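Local atomic coordinates of sterol regulatory element-binding protein cleavage-activating protein (Schizosaccharomyces pombe, PDB entry 4YHC), a protein that escorts the transcription factor precursor sre1, whose processing at low sterol and low oxygen requires it, and is represented here by its cytoplasmic WD40 domain. Residues A[20-25]-A[365-370]; A[152-155]-A[160-163]; A[214-219]-A[252-257]. The protein carries 9 engineered substitutions. All blocks are in the same frame, centred on the assembly; numbering follows the deposited sequence.

Interaction 1: residues A[20-25]-A[365-370]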
loop_
_atom_site.group_PDB
_atom_site.type_symbol
_atom_site.label_atom_id
_atom_site.label_comp_id
_atom_site.label_asym_id
_atom_site.label_seq_id
_atom_site.Cartn_x
_atom_site.Cartn_y
_atom_site.Cartn_z
ATOM N N PHE A 20 -21.342 6.445 5.322
ATOM C CA PHE A 20 -20.308 7.148 4.539
ATOM C C PHE A 20 -19.743 8.338 5.309
ATOM O O PHE A 20 -20.431 9.349 5.592
ATOM C CB PHE A 20 -20.912 7.583 3.161
ATOM C CG PHE A 20 -19.933 8.281 2.245
ATOM C CD1 PHE A 20 -18.605 8.036 2.296
ATOM C CD2 PHE A 20 -20.395 9.187 1.297
ATOM C CE1 PHE A 20 -17.745 8.665 1.416
ATOM C CE2 PHE A 20 -19.544 9.846 0.463
ATOM C CZ PHE A 20 -18.196 9.575 0.501
ATOM N N ARG A 21 -18.476 8.261 5.684
ATOM C CA ARG A 21 -17.946 9.211 6.692
ATOM C C ARG A 21 -16.678 9.872 6.225
ATOM O O ARG A 21 -15.799 9.221 5.603
ATOM C CB ARG A 21 -17.596 8.494 8.015
ATOM C CG ARG A 21 -18.771 7.899 8.795
ATOM C CD ARG A 21 -19.651 8.957 9.448
ATOM N NE ARG A 21 -18.936 9.741 10.460
ATOM C CZ ARG A 21 -18.703 9.375 11.714
ATOM N NH1 ARG A 21 -19.090 8.190 12.155
ATOM N NH2 ARG A 21 -18.001 10.177 12.506
ATOM N N ILE A 22 -16.510 11.120 6.626
ATOM C CA ILE A 22 -15.208 11.796 6.503
ATOM C C ILE A 22 -14.909 12.484 7.773
ATOM O O ILE A 22 -15.792 13.118 8.329
ATOM C CB ILE A 22 -15.163 12.812 5.355
ATOM C CG1 ILE A 22 -13.920 13.658 5.433
ATOM C CG2 ILE A 22 -16.414 13.652 5.318
ATOM C CD1 ILE A 22 -13.537 14.398 4.156
ATOM N N GLU A 23 -13.694 12.350 8.283
ATOM C CA GLU A 23 -13.281 13.124 9.428
ATOM C C GLU A 23 -11.791 13.482 9.307
ATOM O O GLU A 23 -11.001 12.644 8.872
ATOM C CB GLU A 23 -13.445 12.320 10.758
ATOM C CG GLU A 23 -14.849 11.846 11.122
ATOM C CD GLU A 23 -15.787 12.971 11.543
ATOM O OE1 GLU A 23 -17.003 12.732 11.536
ATOM O OE2 GLU A 23 -15.321 14.082 11.853
ATOM N N PRO A 24 -11.390 14.670 9.824
ATOM C CA PRO A 24 -10.011 15.120 9.897
ATOM C C PRO A 24 -9.291 14.337 10.954
ATOM O O PRO A 24 -9.859 14.046 11.968
ATOM C CB PRO A 24 -10.135 16.595 10.337
ATOM C CG PRO A 24 -11.420 16.642 11.106
ATOM C CD PRO A 24 -12.329 15.689 10.365
ATOM N N VAL A 25 -8.041 13.997 10.743
ATOM C CA VAL A 25 -7.238 13.396 11.810
ATOM C C VAL A 25 -6.877 14.579 12.693
ATOM O O VAL A 25 -6.552 15.618 12.171
ATOM C CB VAL A 25 -5.955 12.792 11.241
ATOM C CG1 VAL A 25 -4.923 12.603 12.323
ATOM C CG2 VAL A 25 -6.255 11.481 10.509
ATOM N N PHE A 365 -12.650 5.754 -3.049
ATOM C CA PHE A 365 -13.015 7.012 -2.423
ATOM C C PHE A 365 -12.279 8.112 -3.089
ATOM O O PHE A 365 -11.148 7.940 -3.550
ATOM C CB PHE A 365 -12.675 7.019 -0.943
ATOM C CG PHE A 365 -13.363 5.896 -0.140
ATOM C CD1 PHE A 365 -14.663 6.071 0.354
ATOM C CD2 PHE A 365 -12.723 4.716 0.126
ATOM C CE1 PHE A 365 -15.314 5.080 1.102
ATOM C CE2 PHE A 365 -13.373 3.704 0.882
ATOM C CZ PHE A 365 -14.667 3.876 1.351
ATOM N N GLY A 366 -12.876 9.287 -3.063
ATOM C CA GLY A 366 -12.236 10.416 -3.643
ATOM C C GLY A 366 -12.661 11.735 -3.092
ATOM O O GLY A 366 -13.708 11.818 -2.462
ATOM N N MET A 367 -11.863 12.796 -3.379
ATOM C CA MET A 367 -12.184 14.150 -2.989
ATOM C C MET A 367 -11.781 15.133 -4.110
ATOM O O MET A 367 -10.687 15.010 -4.668
ATOM C CB MET A 367 -11.418 14.542 -1.728
ATOM C CG MET A 367 -11.880 13.859 -0.464
ATOM S SD MET A 367 -11.238 14.629 1.052
ATOM C CE MET A 367 -12.106 16.195 1.074
ATOM N N ARG A 368 -12.615 16.124 -4.375
ATOM C CA ARG A 368 -12.258 17.266 -5.296
ATOM C C ARG A 368 -12.752 18.585 -4.745
ATOM O O ARG A 368 -13.843 18.627 -4.148
ATOM C CB ARG A 368 -12.849 17.144 -6.690
ATOM C CG ARG A 368 -14.238 16.594 -6.761
ATOM C CD ARG A 368 -14.644 16.420 -8.215
ATOM N NE ARG A 368 -14.948 17.678 -8.822
ATOM C CZ ARG A 368 -16.176 18.144 -9.005
ATOM N NH1 ARG A 368 -17.261 17.441 -8.656
ATOM N NH2 ARG A 368 -16.315 19.330 -9.560
ATOM N N ARG A 369 -11.944 19.623 -4.906
ATOM C CA ARG A 369 -12.378 20.954 -4.520
ATOM C C ARG A 369 -13.205 21.490 -5.696
ATOM O O ARG A 369 -12.650 21.683 -6.718
ATOM C CB ARG A 369 -11.194 21.872 -4.160
ATOM C CG ARG A 369 -11.670 23.205 -3.534
ATOM C CD ARG A 369 -10.691 24.345 -3.566
ATOM N NE ARG A 369 -9.364 23.862 -3.393
ATOM C CZ ARG A 369 -8.503 23.692 -4.371
ATOM N NH1 ARG A 369 -8.823 24.026 -5.618
ATOM N NH2 ARG A 369 -7.313 23.186 -4.095
ATOM N N LYS A 370 -14.528 21.642 -5.545
ATOM C CA LYS A 370 -15.407 22.268 -6.546
ATOM C C LYS A 370 -15.217 23.769 -6.690
ATOM O O LYS A 370 -15.245 24.265 -7.784
ATOM C CB LYS A 370 -16.868 22.069 -6.209
ATOM C CG LYS A 370 -17.340 20.650 -6.424
ATOM C CD LYS A 370 -18.860 20.565 -6.381
ATOM C CE LYS A 370 -19.378 20.315 -4.995
ATOM N NZ LYS A 370 -20.834 20.183 -5.097
#

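Interaction 2: residues A[152-155]-A[160-163]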
loop_
_atom_site.group_PDB
_atom_site.type_symbol
_atom_site.label_atom_id
_atom_site.label_comp_id
_atom_site.label_asym_id
_atom_site.label_seq_id
_atom_site.Cartn_x
_atom_site.Cartn_y
_atom_site.Cartn_z
ATOM N N PHE A 152 20.138 -6.021 6.416
ATOM C CA PHE A 152 20.610 -5.864 7.759
ATOM C C PHE A 152 19.845 -6.797 8.637
ATOM O O PHE A 152 18.654 -6.990 8.476
ATOM C CB PHE A 152 20.388 -4.479 8.253
ATOM C CG PHE A 152 21.220 -3.431 7.569
ATOM C CD1 PHE A 152 20.757 -2.769 6.470
ATOM C CD2 PHE A 152 22.437 -3.023 8.115
ATOM C CE1 PHE A 152 21.498 -1.776 5.855
ATOM C CE2 PHE A 152 23.164 -2.011 7.533
ATOM C CZ PHE A 152 22.704 -1.381 6.403
ATOM N N SER A 153 20.548 -7.430 9.559
ATOM C CA SER A 153 19.869 -8.222 10.585
ATOM C C SER A 153 19.717 -7.318 11.784
ATOM O O SER A 153 20.685 -6.687 12.246
ATOM C CB SER A 153 20.673 -9.471 10.980
ATOM O OG SER A 153 19.986 -10.131 12.019
ATOM N N LEU A 154 18.476 -7.229 12.241
ATOM C CA LEU A 154 18.103 -6.333 13.313
ATOM C C LEU A 154 17.500 -7.169 14.402
ATOM O O LEU A 154 16.503 -7.849 14.168
ATOM C CB LEU A 154 17.091 -5.301 12.783
ATOM C CG LEU A 154 16.462 -4.343 13.764
ATOM C CD1 LEU A 154 17.502 -3.495 14.510
ATOM C CD2 LEU A 154 15.479 -3.464 13.005
ATOM N N THR A 155 18.084 -7.117 15.589
ATOM C CA THR A 155 17.471 -7.761 16.746
ATOM C C THR A 155 16.997 -6.727 17.728
ATOM O O THR A 155 17.723 -5.801 18.078
ATOM C CB THR A 155 18.417 -8.740 17.482
ATOM O OG1 THR A 155 18.817 -9.765 16.585
ATOM C CG2 THR A 155 17.674 -9.429 18.605
ATOM N N GLY A 160 17.299 -2.741 24.318
ATOM C CA GLY A 160 17.609 -2.025 23.087
ATOM C C GLY A 160 17.647 -2.934 21.875
ATOM O O GLY A 160 16.850 -3.863 21.751
ATOM N N ALA A 161 18.586 -2.661 20.980
ATOM C CA ALA A 161 18.692 -3.397 19.735
ATOM C C ALA A 161 20.129 -3.440 19.224
ATOM O O ALA A 161 20.963 -2.672 19.667
ATOM C CB ALA A 161 17.771 -2.772 18.705
ATOM N N ASP A 162 20.379 -4.357 18.295
ATOM C CA ASP A 162 21.646 -4.508 17.587
ATOM C C ASP A 162 21.315 -4.657 16.125
ATOM O O ASP A 162 20.210 -5.166 15.774
ATOM C CB ASP A 162 22.388 -5.764 18.031
ATOM C CG ASP A 162 23.003 -5.619 19.404
ATOM O OD1 ASP A 162 23.844 -4.713 19.569
ATOM O OD2 ASP A 162 22.648 -6.400 20.322
ATOM N N ILE A 163 22.257 -4.244 15.286
ATOM C CA ILE A 163 22.121 -4.381 13.876
ATOM C C ILE A 163 23.435 -4.839 13.202
ATOM O O ILE A 163 24.469 -4.588 13.701
ATOM C CB ILE A 163 21.569 -3.061 13.294
ATOM C CG1 ILE A 163 20.945 -3.318 11.944
ATOM C CG2 ILE A 163 22.637 -1.954 13.173
ATOM C CD1 ILE A 163 20.253 -2.065 11.410
#

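Interaction 3: residues A[214-219]-A[252-257]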
loop_
_atom_site.group_PDB
_atom_site.type_symbol
_atom_site.label_atom_id
_atom_site.label_comp_id
_atom_site.label_asym_id
_atom_site.label_seq_id
_atom_site.Cartn_x
_atom_site.Cartn_y
_atom_site.Cartn_z
ATOM N N SER A 214 10.081 -14.681 -15.873
ATOM C CA SER A 214 9.667 -14.537 -17.285
ATOM C C SER A 214 8.256 -13.965 -17.407
ATOM O O SER A 214 7.307 -14.555 -16.878
ATOM C CB SER A 214 9.678 -15.899 -17.992
ATOM O OG SER A 214 10.818 -16.671 -17.644
ATOM N N GLN A 215 8.090 -12.840 -18.102
ATOM C CA GLN A 215 6.742 -12.465 -18.589
ATOM C C GLN A 215 6.166 -13.445 -19.633
ATOM O O GLN A 215 6.869 -14.292 -20.161
ATOM C CB GLN A 215 6.753 -11.087 -19.201
ATOM C CG GLN A 215 7.668 -10.990 -20.404
ATOM C CD GLN A 215 7.255 -9.871 -21.297
ATOM O OE1 GLN A 215 7.889 -8.825 -21.355
ATOM N NE2 GLN A 215 6.150 -10.067 -21.977
ATOM N N ASN A 216 4.893 -13.249 -19.957
ATOM C CA ASN A 216 4.201 -13.993 -20.982
ATOM C C ASN A 216 5.020 -13.885 -22.299
ATOM O O ASN A 216 5.326 -12.800 -22.789
ATOM C CB ASN A 216 2.730 -13.487 -21.071
ATOM C CG ASN A 216 1.877 -14.299 -22.018
ATOM O OD1 ASN A 216 2.320 -14.679 -23.106
ATOM N ND2 ASN A 216 0.615 -14.507 -21.656
ATOM N N LYS A 217 5.508 -15.011 -22.767
ATOM C CA LYS A 217 6.360 -15.081 -23.952
ATOM C C LYS A 217 5.719 -14.522 -25.236
ATOM O O LYS A 217 6.432 -14.185 -26.151
ATOM C CB LYS A 217 6.835 -16.496 -24.183
ATOM C CG LYS A 217 5.908 -17.620 -23.702
ATOM C CD LYS A 217 5.993 -17.882 -22.187
ATOM C CE LYS A 217 4.683 -17.616 -21.436
ATOM N NZ LYS A 217 4.992 -17.574 -19.980
ATOM N N ASN A 218 4.385 -14.409 -25.294
ATOM C CA ASN A 218 3.714 -13.768 -26.421
ATOM C C ASN A 218 3.936 -12.305 -26.507
ATOM O O ASN A 218 3.477 -11.727 -27.456
ATOM C CB ASN A 218 2.194 -13.924 -26.336
ATOM C CG ASN A 218 1.709 -15.266 -26.830
ATOM O OD1 ASN A 218 2.177 -15.765 -27.825
ATOM N ND2 ASN A 218 0.766 -15.854 -26.122
ATOM N N TYR A 219 4.564 -11.684 -25.504
ATOM C CA TYR A 219 4.570 -10.223 -25.365
ATOM C C TYR A 219 5.933 -9.693 -24.953
ATOM O O TYR A 219 6.028 -8.701 -24.253
ATOM C CB TYR A 219 3.502 -9.794 -24.366
ATOM C CG TYR A 219 2.115 -10.282 -24.742
ATOM C CD1 TYR A 219 1.370 -9.674 -25.782
ATOM C CD2 TYR A 219 1.548 -11.342 -24.089
ATOM C CE1 TYR A 219 0.100 -10.138 -26.141
ATOM C CE2 TYR A 219 0.279 -11.791 -24.428
ATOM C CZ TYR A 219 -0.436 -11.199 -25.449
ATOM O OH TYR A 219 -1.707 -11.669 -25.716
ATOM N N ASP A 252 6.877 -21.121 -9.318
ATOM C CA ASP A 252 7.305 -20.395 -10.552
ATOM C C ASP A 252 6.452 -20.746 -11.790
ATOM O O ASP A 252 6.874 -21.517 -12.650
ATOM C CB ASP A 252 8.808 -20.569 -10.855
ATOM C CG ASP A 252 9.433 -19.307 -11.503
ATOM O OD1 ASP A 252 8.690 -18.354 -11.808
ATOM O OD2 ASP A 252 10.669 -19.250 -11.711
ATOM N N GLU A 253 5.402 -19.942 -11.971
ATOM C CA GLU A 253 4.376 -20.384 -12.891
ATOM C C GLU A 253 3.472 -19.217 -13.240
ATOM O O GLU A 253 2.929 -18.559 -12.358
ATOM C CB GLU A 253 3.557 -21.507 -12.262
ATOM C CG GLU A 253 2.649 -22.230 -13.236
ATOM C CD GLU A 253 2.959 -23.709 -13.319
ATOM O OE1 GLU A 253 2.134 -24.457 -13.880
ATOM O OE2 GLU A 253 4.027 -24.118 -12.821
ATOM N N LEU A 254 3.317 -18.961 -14.532
ATOM C CA LEU A 254 2.419 -17.953 -14.977
ATOM C C LEU A 254 1.005 -18.432 -14.767
ATOM O O LEU A 254 0.594 -19.431 -15.317
ATOM C CB LEU A 254 2.652 -17.614 -16.447
ATOM C CG LEU A 254 1.640 -16.583 -16.999
ATOM C CD1 LEU A 254 1.702 -15.238 -16.251
ATOM C CD2 LEU A 254 1.844 -16.346 -18.485
ATOM N N LEU A 255 0.194 -17.717 -13.999
ATOM C CA LEU A 255 -1.150 -18.190 -13.739
ATOM C C LEU A 255 -2.238 -17.629 -14.665
ATOM O O LEU A 255 -3.244 -18.289 -14.939
ATOM C CB LEU A 255 -1.527 -17.787 -12.291
ATOM C CG LEU A 255 -0.668 -18.372 -11.167
ATOM C CD1 LEU A 255 -0.674 -17.504 -9.917
ATOM C CD2 LEU A 255 -1.276 -19.685 -10.777
ATOM N N HIS A 256 -2.106 -16.331 -15.030
ATOM C CA HIS A 256 -3.020 -15.700 -15.968
ATOM C C HIS A 256 -2.415 -14.412 -16.467
ATOM O O HIS A 256 -1.618 -13.809 -15.744
ATOM C CB HIS A 256 -4.293 -15.369 -15.265
ATOM C CG HIS A 256 -5.386 -14.883 -16.144
ATOM N ND1 HIS A 256 -5.957 -15.669 -17.120
ATOM C CD2 HIS A 256 -6.089 -13.726 -16.133
ATOM C CE1 HIS A 256 -6.961 -15.022 -17.668
ATOM N NE2 HIS A 256 -7.054 -13.833 -17.086
ATOM N N SER A 257 -2.846 -13.987 -17.664
ATOM C CA SER A 257 -2.544 -12.680 -18.210
ATOM C C SER A 257 -3.830 -11.984 -18.354
ATOM O O SER A 257 -4.761 -12.500 -18.975
ATOM C CB SER A 257 -1.837 -12.778 -19.554
ATOM O OG SER A 257 -0.598 -13.396 -19.290
HETATM O O HOH W 1 8.509 -16.854 -13.866
#

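Interaction 1: residues A[20-25]-A[365-370]
I22 and M367 carry one half of this buried contact, meeting end-on: CD1 of I22 lies 3.8 Å from CE of M367 and 3.9 Å from its SD. CG1 of I22 stands anti to the backbone N (chi1 169°) and the chain stays extended to CD1, which sends the methyl straight out from strand 20-24. M367 answers with a side chain that bends at its last torsion (chi3 69°), turning sulfur and methyl together against the isoleucine tip. M367 also packs on I451 and L453 of strand 448-453.

F20 and F365 make the other half. Their rings slide past each other in opposite directions, and CD1 of F365 comes to 4.2 Å from CE1 of F20. The F20 atom sits at the edge of the F365 ring, near its plane, in a loose apolar touch. M414 and V460 pack against both rings and fill out the same core.

The two strands are not neighbours in one sheet: F20 CA and F365 CA are 10.1 Å apart, I22 CA and M367 CA 10.2 Å, and the touching parts run 45° apart. Only side-chain carbon and sulfur bridge the gap. Strand 20-24 pairs with strand 456-462 at the edge of the C-terminal sheet, while strand 363-374 belongs to the sheet beside it. This is the hydrophobic packing between adjacent blades of a WD40 beta-propeller, at the closure where strand 20-24 adds an outermost strand to the blade formed by 441-462.

Interaction 2: residues A[152-155]-A[160-163]
T155 and D162 are joined by two backbone hydrogen bonds, the polar part of this hairpin contact. T155 N gives its hydrogen to D162 O at 2.9 Å, and D162 N gives its own to T155 O at 3.0 Å. Both are fairly straight (159° and 157° at the hydrogen), the second lying in the plane of the T155 carbonyl and the first tilted somewhat out of the D162 one. Together they make T155 and D162 a hydrogen-bonded antiparallel pair.

The next pair along, L154 and I163, is non-hydrogen-bonded, and here CA-H...O contacts take over. I163 CA lies 3.2 Å from S153 O, while the CA of L154 approaches D162 O from the other strand. That carbonyl oxygen thus receives an N-H and a C-H, with CD1 of L154 also brushing it.

Apolar contact is confined to the sheet face that carries L154 and I163. I163 has the largest share: CG1 points away from the residue's own N (chi1 -159°) and the branch reaches F152, the two side chains crossing at a slant, with CG1 3.9 Å from F152 CB and CD1 4.1 Å from CD2 of the ring. At the other end CD1 of L154 spans A161 CB and I163 CB, each 4.3 Å away. L109 of strand 106-112 covers A161 and I163 from the preceding sheet, whereas T155 and D162 stand on the opposite face.

Strand 161-170 is the outermost strand of its four-stranded blade. The chemistry therefore divides in two: directional backbone bonds fix the register of the hairpin, and aliphatic carbon on one face offers the neighbouring sheet a greasy surface.

Interaction 3: residues A[214-219]-A[252-257]
A first torsion of -174° swings CG of N216 to the side remote from its main-chain nitrogen, and one of -65° keeps OG of S257 beside its own, so that the asparagine amide and the serine hydroxyl face each other across the gap. N216 opens an Asx turn in a surface loop between two blades of the WD40 propeller, and S257 lies on strand 253-259, the outermost strand of the blade that follows the loop.

N216 ND2 donates to S257 OG at 2.9 Å, nearly straight at 168°, with the oxygen close to the amide plane. The other end of the same amide serves the turn: OD1 accepts from N218 N at 3.0 Å. Both ends are thus held, which sets the flip state of the amide. One carboxylate oxygen of D245, on the adjoining strand, bonds S257 OG and the other N216 N, spanning strand and loop.

L254 contributes a methyl: CD2 lies 3.9 Å from N216 ND2 and 3.7 Å from K217 NZ, in van der Waals touch with both. Beyond L254, L255 and H256 both face M246 in a classic beta bulge, ahead of S257.

Within the loop N216 O is held by two donors: Q215 NE2 and Y219 N, each 3.0 Å away, reach this oxygen from opposite faces of its carbonyl plane.

How the interactions relate
From the N terminus, strand 20-24 opens interaction 1, whose loop closes only at strand 363-374, so interactions 2 and 3 are both nested inside it. Interaction 2 comes first, a short hairpin closure between strands 148-156 and 161-170 of one sheet. Interaction 3 follows in series, the loop after strand 207-212 being closed by strand 253-259 of the next sheet. The three centres lie about 40 Å apart, and interaction 1 sits across the centre of the chain from the other two. They thus sample packing between blades near the chain's seam, pairing within a blade, and the link from an interblade loop to the following blade.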